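Local coordinates for AceL NrdHF-1-1 Intein (Metagenome, PDB 6ZGQ), which is a naturally split class 3 intein that mediates protein splicing, here as a linked variant made inactive for splicing, at residues E6-D20 / E130-T144. Sequence-based numbering, arbitrary orientation.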
ATOM      1  N   GLU A   6      10.014  -2.160  -5.888  1.00 37.30           N
ATOM      2  CA  GLU A   6       9.317  -1.797  -4.634  1.00 32.85           C
ATOM      3  C   GLU A   6       7.920  -1.213  -4.963  1.00 27.52           C
ATOM      4  O   GLU A   6       7.438  -0.304  -4.271  1.00 30.02           O
ATOM      5  CB  GLU A   6      10.175  -0.783  -3.855  1.00 34.63           C
ATOM      6  CG  GLU A   6       9.928  -0.744  -2.355  1.00 36.24           C
ATOM      7  CD  GLU A   6      11.100  -0.174  -1.576  1.00 39.13           C
ATOM      8  OE1 GLU A   6      11.323   1.053  -1.659  1.00 36.08           O
ATOM      9  OE2 GLU A   6      11.799  -0.950  -0.882  1.00 42.33           O
ATOM     10  N   ALA A   7       7.275  -1.785  -5.984  1.00 20.57           N
ATOM     11  CA  ALA A   7       6.173  -1.165  -6.736  1.00 14.89           C
ATOM     12  C   ALA A   7       4.834  -1.883  -6.511  1.00 13.65           C
ATOM     13  O   ALA A   7       4.822  -2.989  -5.953  1.00 13.37           O
ATOM     14  CB  ALA A   7       6.548  -1.170  -8.210  1.00 13.08           C
ATOM     15  N   LEU A   8       3.737  -1.237  -6.935  1.00 13.45           N
ATOM     16  CA  LEU A   8       2.358  -1.762  -6.843  1.00 13.34           C
ATOM     17  C   LEU A   8       1.841  -2.072  -8.247  1.00 14.36           C
ATOM     18  O   LEU A   8       2.147  -1.305  -9.167  1.00 13.97           O
ATOM     19  CB  LEU A   8       1.445  -0.712  -6.197  1.00 12.18           C
ATOM     20  CG  LEU A   8       1.873  -0.244  -4.809  1.00 13.39           C
ATOM     21  CD1 LEU A   8       1.188   1.061  -4.439  1.00 13.72           C
ATOM     22  CD2 LEU A   8       1.567  -1.315  -3.778  1.00 13.88           C
ATOM     23  N   LEU A   9       1.051  -3.149  -8.388  1.00 13.81           N
ATOM     24  CA  LEU A   9       0.497  -3.591  -9.684  1.00 13.88           C
ATOM     25  C   LEU A   9      -0.243  -2.434 -10.342  1.00 13.83           C
ATOM     26  O   LEU A   9      -0.944  -1.690  -9.641  1.00 15.49           O
ATOM     27  CB  LEU A   9      -0.467  -4.769  -9.494  1.00 13.99           C
ATOM     28  CG  LEU A   9      -1.024  -5.373 -10.784  1.00 14.44           C
ATOM     29  CD1 LEU A   9       0.105  -5.943 -11.623  1.00 15.23           C
ATOM     30  CD2 LEU A   9      -2.056  -6.442 -10.480  1.00 15.40           C
ATOM     31  N   VAL A  10      -0.086  -2.282 -11.663  1.00 13.26           N
ATOM     32  CA  VAL A  10      -0.805  -1.250 -12.438  1.00 13.11           C
ATOM     33  C   VAL A  10      -2.301  -1.350 -12.112  1.00 12.97           C
ATOM     34  O   VAL A  10      -2.807  -2.463 -11.874  1.00 12.78           O
ATOM     35  CB  VAL A  10      -0.547  -1.369 -13.969  1.00 13.80           C
ATOM     36  CG1 VAL A  10      -1.033  -2.701 -14.532  1.00 13.40           C
ATOM     37  CG2 VAL A  10      -1.173  -0.205 -14.729  1.00 13.56           C
ATOM     38  N   GLY A  11      -2.969  -0.193 -12.042  1.00 12.32           N
ATOM     39  CA  GLY A  11      -4.408  -0.122 -11.820  1.00 12.71           C
ATOM     40  C   GLY A  11      -4.791  -0.112 -10.355  1.00 11.97           C
ATOM     41  O   GLY A  11      -5.967   0.066 -10.045  1.00 13.25           O
ATOM     42  N   THR A  12      -3.825  -0.342  -9.459  1.00 11.03           N
ATOM     43  CA  THR A  12      -3.998  -0.026  -8.032  1.00 10.16           C
ATOM     44  C   THR A  12      -4.413   1.444  -7.935  1.00  9.37           C
ATOM     45  O   THR A  12      -3.725   2.295  -8.499  1.00  9.13           O
ATOM     46  CB  THR A  12      -2.694  -0.266  -7.249  1.00 10.53           C
ATOM     47  OG1 THR A  12      -2.407  -1.665  -7.257  1.00 11.73           O
ATOM     48  CG2 THR A  12      -2.796   0.203  -5.794  1.00 11.24           C
ATOM     49  N   LYS A  13      -5.529   1.737  -7.253  1.00  8.72           N
ATOM     50  CA  LYS A  13      -5.986   3.123  -7.064  1.00  9.08           C
ATOM     51  C   LYS A  13      -5.306   3.722  -5.831  1.00  8.96           C
ATOM     52  O   LYS A  13      -5.150   3.025  -4.834  1.00  9.06           O
ATOM     53  CB  LYS A  13      -7.514   3.195  -6.940  1.00 10.00           C
ATOM     54  CG  LYS A  13      -8.216   3.035  -8.275  1.00 11.16           C
ATOM     55  CD  LYS A  13      -9.716   3.042  -8.124  1.00 12.88           C
ATOM     56  CE  LYS A  13     -10.369   2.666  -9.434  1.00 15.64           C
ATOM     57  NZ  LYS A  13     -10.071   3.638 -10.520  1.00 18.31           N
ATOM     58  N   VAL A  14      -4.871   4.981  -5.947  1.00  9.08           N
ATOM     59  CA  VAL A  14      -4.257   5.759  -4.858  1.00  8.74           C
ATOM     60  C   VAL A  14      -5.281   6.823  -4.448  1.00  9.08           C
ATOM     61  O   VAL A  14      -5.795   7.539  -5.318  1.00  8.75           O
ATOM     62  CB  VAL A  14      -2.932   6.427  -5.310  1.00  8.79           C
ATOM     63  CG1 VAL A  14      -2.434   7.442  -4.286  1.00  9.19           C
ATOM     64  CG2 VAL A  14      -1.862   5.375  -5.585  1.00  8.89           C
ATOM     65  N   THR A  15      -5.604   6.886  -3.153  1.00  8.92           N
ATOM     66  CA  THR A  15      -6.550   7.883  -2.630  1.00  9.01           C
ATOM     67  C   THR A  15      -5.882   9.252  -2.649  1.00  8.78           C
ATOM     68  O   THR A  15      -4.767   9.379  -2.151  1.00  9.01           O
ATOM     69  CB  THR A  15      -7.057   7.467  -1.244  1.00  8.90           C
ATOM     70  OG1 THR A  15      -7.714   6.217  -1.424  1.00  9.47           O
ATOM     71  CG2 THR A  15      -8.036   8.476  -0.643  1.00  8.47           C
ATOM     72  N   THR A  16      -6.552  10.219  -3.295  1.00  8.79           N
ATOM     73  CA  THR A  16      -6.110  11.619  -3.438  1.00  9.06           C
ATOM     74  C   THR A  16      -7.209  12.512  -2.842  1.00 10.05           C
ATOM     75  O   THR A  16      -8.254  11.974  -2.448  1.00 10.81           O
ATOM     76  CB  THR A  16      -5.823  11.987  -4.920  1.00  8.53           C
ATOM     77  OG1 THR A  16      -7.040  12.289  -5.611  1.00  8.85           O
ATOM     78  CG2 THR A  16      -5.110  10.861  -5.651  1.00  8.77           C
ATOM     79  N   LYS A  17      -6.967  13.831  -2.762  1.00 11.03           N
ATOM     80  CA  LYS A  17      -7.954  14.803  -2.246  1.00 11.91           C
ATOM     81  C   LYS A  17      -9.223  14.824  -3.116  1.00 12.39           C
ATOM     82  O   LYS A  17     -10.301  15.101  -2.595  1.00 12.25           O
ATOM     83  CB  LYS A  17      -7.368  16.227  -2.136  1.00 13.35           C
ATOM     84  CG  LYS A  17      -8.176  17.155  -1.216  1.00 15.51           C
ATOM     85  CD  LYS A  17      -7.739  18.614  -1.255  1.00 18.92           C
ATOM     86  CE  LYS A  17      -8.796  19.513  -0.626  1.00 20.77           C
ATOM     87  NZ  LYS A  17      -8.366  20.934  -0.515  1.00 23.57           N
ATOM     88  N   ALA A  18      -9.090  14.530  -4.416  1.00 11.45           N
ATOM     89  CA  ALA A  18     -10.208  14.585  -5.372  1.00 11.39           C
ATOM     90  C   ALA A  18     -10.986  13.266  -5.449  1.00 10.43           C
ATOM     91  O   ALA A  18     -12.194  13.288  -5.694  1.00 10.97           O
ATOM     92  CB  ALA A  18      -9.699  14.986  -6.747  1.00 13.02           C
ATOM     93  N   GLY A  19     -10.312  12.132  -5.229  1.00  9.79           N
ATOM     94  CA  GLY A  19     -10.947  10.809  -5.379  1.00  9.62           C
ATOM     95  C   GLY A  19      -9.941   9.676  -5.331  1.00  9.69           C
ATOM     96  O   GLY A  19      -8.903   9.826  -4.667  1.00 11.07           O
ATOM     97  N   ASP A  20     -10.242   8.574  -6.038  1.00  9.39           N
ATOM     98  CA  ASP A  20      -9.381   7.377  -6.109  1.00  9.72           C
ATOM     99  C   ASP A  20      -8.812   7.243  -7.530  1.00  9.63           C
ATOM    100  O   ASP A  20      -9.541   6.852  -8.442  1.00 10.08           O
ATOM    101  CB  ASP A  20     -10.158   6.106  -5.738  1.00  9.25           C
ATOM    102  CG  ASP A  20     -10.599   6.084  -4.289  1.00  9.61           C
ATOM    103  OD1 ASP A  20      -9.893   6.651  -3.429  1.00  9.67           O
ATOM    104  OD2 ASP A  20     -11.662   5.493  -4.023  1.00 10.51           O
ATOM    105  N   GLU A 130       3.188  -3.790 -15.969  1.00 14.65           N
ATOM    106  CA  GLU A 130       3.751  -2.589 -15.331  1.00 14.86           C
ATOM    107  C   GLU A 130       3.367  -2.576 -13.855  1.00 12.19           C
ATOM    108  O   GLU A 130       2.239  -2.960 -13.518  1.00 12.13           O
ATOM    109  CB  GLU A 130       3.346  -1.272 -16.030  1.00 18.54           C
ATOM    110  CG  GLU A 130       2.136  -1.329 -16.943  1.00 22.25           C
ATOM    111  CD  GLU A 130       1.929  -0.027 -17.684  1.00 25.65           C
ATOM    112  OE1 GLU A 130       1.644   0.993 -17.024  1.00 27.17           O
ATOM    113  OE2 GLU A 130       2.053  -0.023 -18.927  1.00 29.76           O
ATOM    114  N   PHE A 131       4.340  -2.220 -13.006  1.00 10.70           N
ATOM    115  CA  PHE A 131       4.142  -1.858 -11.588  1.00 10.19           C
ATOM    116  C   PHE A 131       4.587  -0.393 -11.417  1.00 10.23           C
ATOM    117  O   PHE A 131       5.536   0.052 -12.087  1.00 10.69           O
ATOM    118  CB  PHE A 131       4.964  -2.740 -10.629  1.00  9.44           C
ATOM    119  CG  PHE A 131       4.612  -4.208 -10.638  1.00 10.19           C
ATOM    120  CD1 PHE A 131       4.919  -5.005 -11.725  1.00 11.92           C
ATOM    121  CD2 PHE A 131       4.024  -4.805  -9.530  1.00 10.90           C
ATOM    122  CE1 PHE A 131       4.610  -6.354 -11.731  1.00 11.72           C
ATOM    123  CE2 PHE A 131       3.724  -6.160  -9.531  1.00 11.06           C
ATOM    124  CZ  PHE A 131       4.019  -6.934 -10.633  1.00 11.41           C
ATOM    125  N   HIS A 132       3.906   0.334 -10.530  1.00  8.37           N
ATOM    126  CA  HIS A 132       4.154   1.751 -10.279  1.00  8.55           C
ATOM    127  C   HIS A 132       4.405   1.954  -8.769  1.00  9.69           C
ATOM    128  O   HIS A 132       3.936   1.136  -7.954  1.00 10.43           O
ATOM    129  CB  HIS A 132       2.964   2.581 -10.783  1.00  7.91           C
ATOM    130  CG  HIS A 132       2.735   2.476 -12.256  1.00  7.29           C
ATOM    131  ND1 HIS A 132       3.214   3.410 -13.147  1.00  7.63           N
ATOM    132  CD2 HIS A 132       2.074   1.554 -12.994  1.00  7.50           C
ATOM    133  CE1 HIS A 132       2.872   3.062 -14.375  1.00  7.47           C
ATOM    134  NE2 HIS A 132       2.179   1.937 -14.311  1.00  8.22           N
ATOM    135  N   ALA A 133       5.173   2.998  -8.434  1.00  9.60           N
ATOM    136  CA  ALA A 133       5.530   3.367  -7.050  1.00  9.47           C
ATOM    137  C   ALA A 133       5.545   4.887  -6.883  1.00  9.17           C
ATOM    138  O   ALA A 133       5.812   5.593  -7.852  1.00 10.04           O
ATOM    139  CB  ALA A 133       6.895   2.798  -6.681  1.00  9.47           C
ATOM    140  N   LEU A 134       5.252   5.361  -5.664  1.00  9.19           N
ATOM    141  CA  LEU A 134       5.347   6.777  -5.267  1.00  9.10           C
ATOM    142  C   LEU A 134       6.263   6.919  -4.048  1.00  9.71           C
ATOM    143  O   LEU A 134       6.326   5.999  -3.230  1.00  9.59           O
ATOM    144  CB  LEU A 134       3.963   7.315  -4.880  1.00  9.21           C
ATOM    145  CG  LEU A 134       2.809   7.025  -5.833  1.00  9.46           C
ATOM    146  CD1 LEU A 134       1.506   7.555  -5.246  1.00  9.71           C
ATOM    147  CD2 LEU A 134       3.082   7.639  -7.192  1.00  9.67           C
ATOM    148  N   SER A 135       6.960   8.054  -3.953  1.00  9.84           N
ATOM    149  CA  SER A 135       7.623   8.504  -2.724  1.00 10.12           C
ATOM    150  C   SER A 135       6.811   9.668  -2.149  1.00 10.31           C
ATOM    151  O   SER A 135       6.468  10.594  -2.894  1.00  9.93           O
ATOM    152  CB  SER A 135       9.064   8.921  -3.012  1.00 10.92           C
ATOM    153  OG  SER A 135       9.760   7.854  -3.646  1.00 12.65           O
ATOM    154  N   VAL A 136       6.466   9.573  -0.861  1.00 10.60           N
ATOM    155  CA  VAL A 136       5.840  10.666  -0.085  1.00 11.13           C
ATOM    156  C   VAL A 136       6.609  10.845   1.234  1.00 11.36           C
ATOM    157  O   VAL A 136       7.139   9.879   1.770  1.00 11.84           O
ATOM    158  CB  VAL A 136       4.332  10.404   0.184  1.00 11.31           C
ATOM    159  CG1 VAL A 136       3.508  10.641  -1.070  1.00 11.55           C
ATOM    160  CG2 VAL A 136       4.086   9.003   0.728  1.00 10.97           C
ATOM    161  N   PRO A 137       6.696  12.085   1.758  1.00 12.60           N
ATOM    162  CA  PRO A 137       7.419  12.356   3.012  1.00 12.75           C
ATOM    163  C   PRO A 137       7.104  11.416   4.194  1.00 12.90           C
ATOM    164  O   PRO A 137       8.012  11.048   4.936  1.00 13.82           O
ATOM    165  CB  PRO A 137       6.980  13.779   3.352  1.00 13.25           C
ATOM    166  CG  PRO A 137       6.734  14.413   2.022  1.00 13.20           C
ATOM    167  CD  PRO A 137       6.140  13.321   1.170  1.00 12.33           C
ATOM    168  N   GLY A 138       5.833  11.047   4.357  1.00 12.47           N
ATOM    169  CA  GLY A 138       5.377  10.185   5.458  1.00 12.27           C
ATOM    170  C   GLY A 138       5.786   8.727   5.284  1.00 12.64           C
ATOM    171  O   GLY A 138       5.638   7.944   6.228  1.00 14.41           O
ATOM    172  N   LYS A 139       6.259   8.379   4.078  1.00 12.57           N
ATOM    173  CA  LYS A 139       6.832   7.059   3.721  1.00 11.83           C
ATOM    174  C   LYS A 139       5.762   5.978   3.534  1.00 10.15           C
ATOM    175  O   LYS A 139       6.113   4.803   3.375  1.00  9.40           O
ATOM    176  CB  LYS A 139       7.874   6.585   4.749  1.00 13.76           C
ATOM    177  CG  LYS A 139       9.061   7.521   4.968  1.00 16.38           C
ATOM    178  CD  LYS A 139      10.110   6.926   5.908  1.00 20.14           C
ATOM    179  CE  LYS A 139       9.632   6.752   7.347  1.00 23.99           C
ATOM    180  NZ  LYS A 139       9.448   8.036   8.082  1.00 27.86           N
ATOM    181  N   SER A 140       4.481   6.369   3.552  1.00  9.93           N
ATOM    182  CA  SER A 140       3.350   5.459   3.278  1.00 10.14           C
ATOM    183  C   SER A 140       2.132   6.273   2.835  1.00  9.94           C
ATOM    184  O   SER A 140       2.034   7.455   3.194  1.00 10.45           O
ATOM    185  CB  SER A 140       3.025   4.605   4.503  1.00  9.77           C
ATOM    186  OG  SER A 140       2.236   5.317   5.442  1.00 10.33           O
ATOM    187  N   PHE A 141       1.239   5.652   2.054  1.00  9.93           N
ATOM    188  CA  PHE A 141       0.035   6.317   1.507  1.00  9.67           C
ATOM    189  C   PHE A 141      -1.127   5.320   1.401  1.00  8.69           C
ATOM    190  O   PHE A 141      -0.922   4.118   1.589  1.00  8.36           O
ATOM    191  CB  PHE A 141       0.342   7.011   0.166  1.00 10.38           C
ATOM    192  CG  PHE A 141       0.884   6.092  -0.901  1.00 10.98           C
ATOM    193  CD1 PHE A 141       0.025   5.361  -1.702  1.00 12.22           C
ATOM    194  CD2 PHE A 141       2.250   5.957  -1.097  1.00 12.84           C
ATOM    195  CE1 PHE A 141       0.516   4.511  -2.680  1.00 10.37           C
ATOM    196  CE2 PHE A 141       2.744   5.111  -2.071  1.00 11.14           C
ATOM    197  CZ  PHE A 141       1.877   4.381  -2.857  1.00 11.28           C
ATOM    198  N   VAL A 142      -2.332   5.837   1.139  1.00  7.55           N
ATOM    199  CA  VAL A 142      -3.581   5.053   1.156  1.00  7.15           C
ATOM    200  C   VAL A 142      -3.921   4.622  -0.277  1.00  7.44           C
ATOM    201  O   VAL A 142      -3.911   5.456  -1.194  1.00  7.57           O
ATOM    202  CB  VAL A 142      -4.744   5.856   1.815  1.00  6.01           C
ATOM    203  CG1 VAL A 142      -6.052   5.072   1.836  1.00  6.02           C
ATOM    204  CG2 VAL A 142      -4.379   6.250   3.240  1.00  5.28           C
ATOM    205  N   VAL A 143      -4.174   3.323  -0.453  1.00  7.64           N
ATOM    206  CA  VAL A 143      -4.629   2.737  -1.731  1.00  7.82           C
ATOM    207  C   VAL A 143      -6.048   2.189  -1.537  1.00  8.10           C
ATOM    208  O   VAL A 143      -6.411   1.823  -0.409  1.00  8.30           O
ATOM    209  CB  VAL A 143      -3.681   1.616  -2.239  1.00  7.66           C
ATOM    210  CG1 VAL A 143      -2.334   2.184  -2.671  1.00  7.67           C
ATOM    211  CG2 VAL A 143      -3.481   0.518  -1.201  1.00  7.65           C
ATOM    212  N   THR A 144      -6.831   2.172  -2.622  1.00  8.49           N
ATOM    213  CA  THR A 144      -8.198   1.623  -2.669  1.00  8.84           C
ATOM    214  C   THR A 144      -8.205   0.414  -3.619  1.00  9.47           C
ATOM    215  O   THR A 144      -7.736   0.537  -4.758  1.00  9.62           O
ATOM    216  CB  THR A 144      -9.168   2.701  -3.168  1.00  8.93           C
ATOM    217  OG1 THR A 144      -8.874   3.903  -2.455  1.00  9.07           O
ATOM    218  CG2 THR A 144     -10.631   2.296  -2.965  1.00  8.72           C
TER
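Leu8 meets His132, and Thr15 meets Val142, at two separate places where residues 6-20 pair with residues 130-144. Both pairings are antiparallel and belong to different sheets, as in the all-beta HINT fold of inteins, in which an N-terminal segment pairs with strands near the C-terminal end. At each, backbone N-H and C=O groups satisfy one another across the strands. Strand 8-9 is an outer strand of a three-stranded sheet and pairs with the central strand 128-135: Leu8 N gives a nearly straight bond (175°) to His132 O at 2.6 Å, and His132 N returns one to Leu8 O. Val10 N then reaches Glu130 O by a more bent path. After the type II turn from Leu9 to Thr12, whose Leu9 O accepts from both Thr12 N and Thr12 OG1, strand 13-15 joins 140-144. There Thr15 N donates to Val142 O, while Thr144 N comes to Lys13 O at 2.9 Å from above the carbonyl plane. Between the two pairings Leu8 CD1 and Val14 CG2 pack against the Phe141 ring; Leu134 CD1, from the same segment as Phe141, lies over one face near the rim and also touches Val14 CG2. With CG anti to its carbonyl carbon (chi1 -66°), Asp20 brings its carboxylate to two hydroxyls: OD1 accepts from Thr15 OG1 at 3.0 Å and weakly from Thr144 OG1, while OD2 forms a salt bridge with Arg150. An alanine in place of Asp20 is likely to leave both threonine hydroxyls without this acceptor and Arg150 without this carboxylate. At the other end, His132 NE2 donates to Glu130 OE1 at 2.9 Å; OE1 lies close to the imidazole plane and is met on its anti side, somewhat out of the carboxylate plane.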